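Local coordinates for putative mandelate racemase (Salmonella typhimurium, PDB 2O56), which binds magnesium and is probably a hydro-lyase (dehydratase) of the enolase superfamily, its substrate not established, at residues M149-E152 with P153-A157; Y156-A159 with A160-V164. All coordinates share one frame; numbering follows the deposited sequence.

Interaction 1: M149-E152 with P153-A157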
loop_
_atom_site.group_PDB
_atom_site.type_symbol
_atom_site.label_atom_id
_atom_site.label_comp_id
_atom_site.label_asym_id
_atom_site.label_seq_id
_atom_site.Cartn_x
_atom_site.Cartn_y
_atom_site.Cartn_z
ATOM N N MET A 149 -24.082 16.048 -39.181
ATOM C CA MET A 149 -22.785 16.182 -38.535
ATOM C C MET A 149 -22.726 17.549 -37.877
ATOM O O MET A 149 -22.187 18.489 -38.452
ATOM C CB MET A 149 -21.648 16.046 -39.561
ATOM C CG MET A 149 -21.595 14.712 -40.308
ATOM S SD MET A 149 -21.159 13.311 -39.270
ATOM C CE MET A 149 -19.379 13.283 -39.441
ATOM N N LEU A 150 -23.296 17.657 -36.679
ATOM C CA LEU A 150 -23.561 18.958 -36.050
ATOM C C LEU A 150 -22.270 19.629 -35.610
ATOM O O LEU A 150 -21.358 18.958 -35.113
ATOM C CB LEU A 150 -24.519 18.805 -34.851
ATOM C CG LEU A 150 -25.829 18.036 -35.041
ATOM C CD1 LEU A 150 -26.620 18.051 -33.760
ATOM C CD2 LEU A 150 -26.670 18.618 -36.164
ATOM N N THR A 151 -22.179 20.947 -35.810
ATOM C CA THR A 151 -20.948 21.681 -35.485
ATOM C C THR A 151 -21.140 22.820 -34.495
ATOM O O THR A 151 -20.251 23.093 -33.684
ATOM C CB THR A 151 -20.182 22.207 -36.736
ATOM O OG1 THR A 151 -20.990 23.160 -37.436
ATOM C CG2 THR A 151 -19.818 21.076 -37.660
ATOM N N GLU A 152 -22.290 23.488 -34.565
ATOM C CA GLU A 152 -22.500 24.733 -33.823
ATOM C C GLU A 152 -23.236 24.457 -32.520
ATOM O O GLU A 152 -24.157 23.642 -32.491
ATOM C CB GLU A 152 -23.333 25.721 -34.659
ATOM C CG GLU A 152 -22.833 25.926 -36.083
ATOM C CD GLU A 152 -21.410 26.451 -36.128
ATOM O OE1 GLU A 152 -21.142 27.502 -35.493
ATOM O OE2 GLU A 152 -20.562 25.804 -36.792
ATOM N N PRO A 153 -22.857 25.156 -31.436
ATOM C CA PRO A 153 -23.529 24.961 -30.144
ATOM C C PRO A 153 -25.058 24.981 -30.258
ATOM O O PRO A 153 -25.735 24.136 -29.671
ATOM C CB PRO A 153 -23.044 26.159 -29.330
ATOM C CG PRO A 153 -21.658 26.401 -29.874
ATOM C CD PRO A 153 -21.775 26.155 -31.347
ATOM N N GLU A 154 -25.584 25.932 -31.030
ATOM C CA GLU A 154 -27.028 26.078 -31.257
ATOM C C GLU A 154 -27.661 24.804 -31.830
ATOM O O GLU A 154 -28.755 24.411 -31.409
ATOM C CB GLU A 154 -27.273 27.285 -32.181
ATOM C CG GLU A 154 -28.457 27.181 -33.128
ATOM C CD GLU A 154 -29.725 27.731 -32.521
ATOM O OE1 GLU A 154 -30.204 28.779 -33.005
ATOM O OE2 GLU A 154 -30.242 27.120 -31.558
ATOM N N GLN A 155 -26.957 24.158 -32.765
ATOM C CA GLN A 155 -27.396 22.884 -33.346
ATOM C C GLN A 155 -27.498 21.768 -32.303
ATOM O O GLN A 155 -28.444 20.979 -32.329
ATOM C CB GLN A 155 -26.460 22.444 -34.471
ATOM C CG GLN A 155 -26.330 23.422 -35.631
ATOM C CD GLN A 155 -25.557 22.833 -36.789
ATOM O OE1 GLN A 155 -26.135 22.365 -37.769
ATOM N NE2 GLN A 155 -24.241 22.842 -36.680
ATOM N N TYR A 156 -26.517 21.708 -31.397
ATOM C CA TYR A 156 -26.495 20.706 -30.320
ATOM C C TYR A 156 -27.662 20.923 -29.352
ATOM O O TYR A 156 -28.379 19.975 -28.993
ATOM C CB TYR A 156 -25.135 20.740 -29.591
ATOM C CG TYR A 156 -24.003 20.038 -30.338
ATOM C CD1 TYR A 156 -23.519 18.801 -29.917
ATOM C CD2 TYR A 156 -23.406 20.623 -31.449
ATOM C CE1 TYR A 156 -22.483 18.163 -30.594
ATOM C CE2 TYR A 156 -22.379 19.990 -32.132
ATOM C CZ TYR A 156 -21.918 18.768 -31.702
ATOM O OH TYR A 156 -20.893 18.159 -32.398
ATOM N N ALA A 157 -27.876 22.180 -28.959
ATOM C CA ALA A 157 -29.038 22.566 -28.149
ATOM C C ALA A 157 -30.352 22.121 -28.788
ATOM O O ALA A 157 -31.232 21.574 -28.112
ATOM C CB ALA A 157 -29.051 24.054 -27.940
#

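Interaction 2: Y156-A159 with A160-V164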
loop_
_atom_site.group_PDB
_atom_site.type_symbol
_atom_site.label_atom_id
_atom_site.label_comp_id
_atom_site.label_asym_id
_atom_site.label_seq_id
_atom_site.Cartn_x
_atom_site.Cartn_y
_atom_site.Cartn_z
ATOM N N TYR A 156 -26.517 21.708 -31.397
ATOM C CA TYR A 156 -26.495 20.706 -30.320
ATOM C C TYR A 156 -27.662 20.923 -29.352
ATOM O O TYR A 156 -28.379 19.975 -28.993
ATOM C CB TYR A 156 -25.135 20.740 -29.591
ATOM C CG TYR A 156 -24.003 20.038 -30.338
ATOM C CD1 TYR A 156 -23.519 18.801 -29.917
ATOM C CD2 TYR A 156 -23.406 20.623 -31.449
ATOM C CE1 TYR A 156 -22.483 18.163 -30.594
ATOM C CE2 TYR A 156 -22.379 19.990 -32.132
ATOM C CZ TYR A 156 -21.918 18.768 -31.702
ATOM O OH TYR A 156 -20.893 18.159 -32.398
ATOM N N ALA A 157 -27.876 22.180 -28.959
ATOM C CA ALA A 157 -29.038 22.566 -28.149
ATOM C C ALA A 157 -30.352 22.121 -28.788
ATOM O O ALA A 157 -31.232 21.574 -28.112
ATOM C CB ALA A 157 -29.051 24.054 -27.940
ATOM N N GLN A 158 -30.471 22.368 -30.094
ATOM C CA GLN A 158 -31.660 22.006 -30.865
ATOM C C GLN A 158 -31.920 20.504 -30.887
ATOM O O GLN A 158 -33.040 20.071 -30.629
ATOM C CB GLN A 158 -31.570 22.540 -32.299
ATOM C CG GLN A 158 -32.899 22.513 -33.052
ATOM C CD GLN A 158 -34.077 22.937 -32.186
ATOM O OE1 GLN A 158 -34.166 24.094 -31.759
ATOM N NE2 GLN A 158 -34.986 21.995 -31.918
ATOM N N ALA A 159 -30.888 19.712 -31.188
ATOM C CA ALA A 159 -31.043 18.253 -31.232
ATOM C C ALA A 159 -31.465 17.702 -29.862
ATOM O O ALA A 159 -32.273 16.766 -29.783
ATOM C CB ALA A 159 -29.768 17.585 -31.728
ATOM N N ALA A 160 -30.938 18.317 -28.801
ATOM C CA ALA A 160 -31.262 17.958 -27.421
ATOM C C ALA A 160 -32.713 18.276 -27.112
ATOM O O ALA A 160 -33.410 17.486 -26.467
ATOM C CB ALA A 160 -30.361 18.711 -26.459
ATOM N N LEU A 161 -33.156 19.442 -27.575
ATOM C CA LEU A 161 -34.547 19.881 -27.407
ATOM C C LEU A 161 -35.537 19.013 -28.176
ATOM O O LEU A 161 -36.643 18.746 -27.690
ATOM C CB LEU A 161 -34.699 21.349 -27.818
ATOM C CG LEU A 161 -34.282 22.385 -26.772
ATOM C CD1 LEU A 161 -34.272 23.813 -27.342
ATOM C CD2 LEU A 161 -35.155 22.312 -25.532
ATOM N N THR A 162 -35.139 18.581 -29.371
ATOM C CA THR A 162 -35.906 17.606 -30.138
ATOM C C THR A 162 -36.103 16.297 -29.379
ATOM O O THR A 162 -37.209 15.764 -29.329
ATOM C CB THR A 162 -35.265 17.358 -31.520
ATOM O OG1 THR A 162 -35.204 18.597 -32.242
ATOM C CG2 THR A 162 -36.050 16.335 -32.334
ATOM N N ALA A 163 -35.033 15.791 -28.771
ATOM C CA ALA A 163 -35.092 14.520 -28.037
ATOM C C ALA A 163 -35.990 14.655 -26.810
ATOM O O ALA A 163 -36.740 13.730 -26.467
ATOM C CB ALA A 163 -33.666 14.080 -27.626
ATOM N N VAL A 164 -35.916 15.808 -26.152
ATOM C CA VAL A 164 -36.747 16.093 -24.976
ATOM C C VAL A 164 -38.229 16.101 -25.371
ATOM O O VAL A 164 -39.087 15.581 -24.645
ATOM C CB VAL A 164 -36.343 17.428 -24.288
ATOM C CG1 VAL A 164 -37.374 17.852 -23.248
ATOM C CG2 VAL A 164 -34.965 17.314 -23.644
#

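Interaction 1: M149-E152 with P153-A157
The hydroxyl of Tyr156 reaches back past the start of helix 153-165 and donates a hydrogen bond to the carbonyl of Leu150, OH to O 2.9 Å. The donor stands above the carbonyl plane, 49° out of it, and so not on a lone pair. With CG beside the backbone N (chi1 -78°), the ring is carried back along the incoming loop. The same tyrosine gives its backbone N to Glu152 O at 3.2 Å, the first i to i+4 bond of the helix, and Glu152 O also lies at the ring edge, 3.3 Å from CD2. A weak bond from Gln155 N, 2.9 Å from Glu152 O, shares this acceptor. Glu152 occupies the N-cap position, followed by a proline at N1, where the missing N-H costs the helix nothing. The Glu152 side chain folds at chi2 (-59°), so that OE2 accepts from Thr151 OG1 at 2.8 Å, on the anti side of the carboxylate. Apolar packing joins Leu150 CB to Tyr156 CE2 at 3.7 Å; Leu150 CD1 makes a van der Waals contact with Gln155 O. Arg204 and Ile208 of helix 195-212 touch the Tyr156 side chain, and Arg204 NE also hydrogen-bonds Thr151 O. Tyr156 thus ties Glu152 and Leu150 to the first helical turn through backbone and phenol, which would help set the path of the loop into the helix.

Interaction 2: Y156-A159 with A160-V164
Ala160 begins the second segment of a regular alpha-helix by donating its N-H to Tyr156 O, N to O 3.1 Å, within helix 153-165. This helix belongs to the enolase C-terminal-like domain, a modified TIM barrel, and precedes barrel strand 170-173. The methyl of Ala160 sits over the preceding turn, its CB 3.4 Å from Ala157 O, and also meets Ile208 and Val212 of helix 195-212; Ala157 touches Ala211 of that same helix, so two alanine methyls contribute to the face toward that helix, which Tyr156 shares. Leu161 continues the ladder with N 2.9 Å from Ala157 O. Its branch rises beside that carbonyl, CG 3.4 Å from the oxygen, because chi1 of -81° keeps CG beside the backbone N, and Gln158 crosses it at about a right angle on the exposed flank. Thr162 makes the double grip of the segment: both its backbone N, at 2.9 Å, and its hydroxyl OG1 bond to Gln158 O. The N-H arrives nearly along the carbonyl, whereas the hydroxyl stands above the plane. At Thr162, chi1 of -59° places OG1 beside the backbone N and anti to the carbonyl carbon, bringing the hydroxyl to 3.1 Å from Gln158 O. Such a side-chain bond to the i-4 carbonyl is familiar for threonine and serine in helices, satisfying the hydroxyl within its own helix. Ala163 follows with N to Ala159 O, and its methyl touches Trp141. Last comes Val164, whose N lies 3.0 Å from Ala160 O in a further backbone hydrogen bond.

Interactions 1 and 2 are successive stages of one helix, 153-165, sharing Tyr156 and Ala157 with centres about 9 Å apart. Each is partly buried, with one flank facing helix 195-212: Leu150, Tyr156, Ala159, Ala160 and Ala163 are buried, whereas Glu152, Gln158 and Leu161 are exposed. Their chemistry changes with position. At 149-157 the phenol bond joins loop to helix beside the first backbone bond, while a hydroxyl-carboxylate bond braces the loop itself; at 156-164 the repeating backbone ladder dominates, and a threonine hydroxyl makes the additional bond. The two contacts meet where Leu150 CD1 packs on Ala159 CB at 3.8 Å, bringing the loop against the second turn.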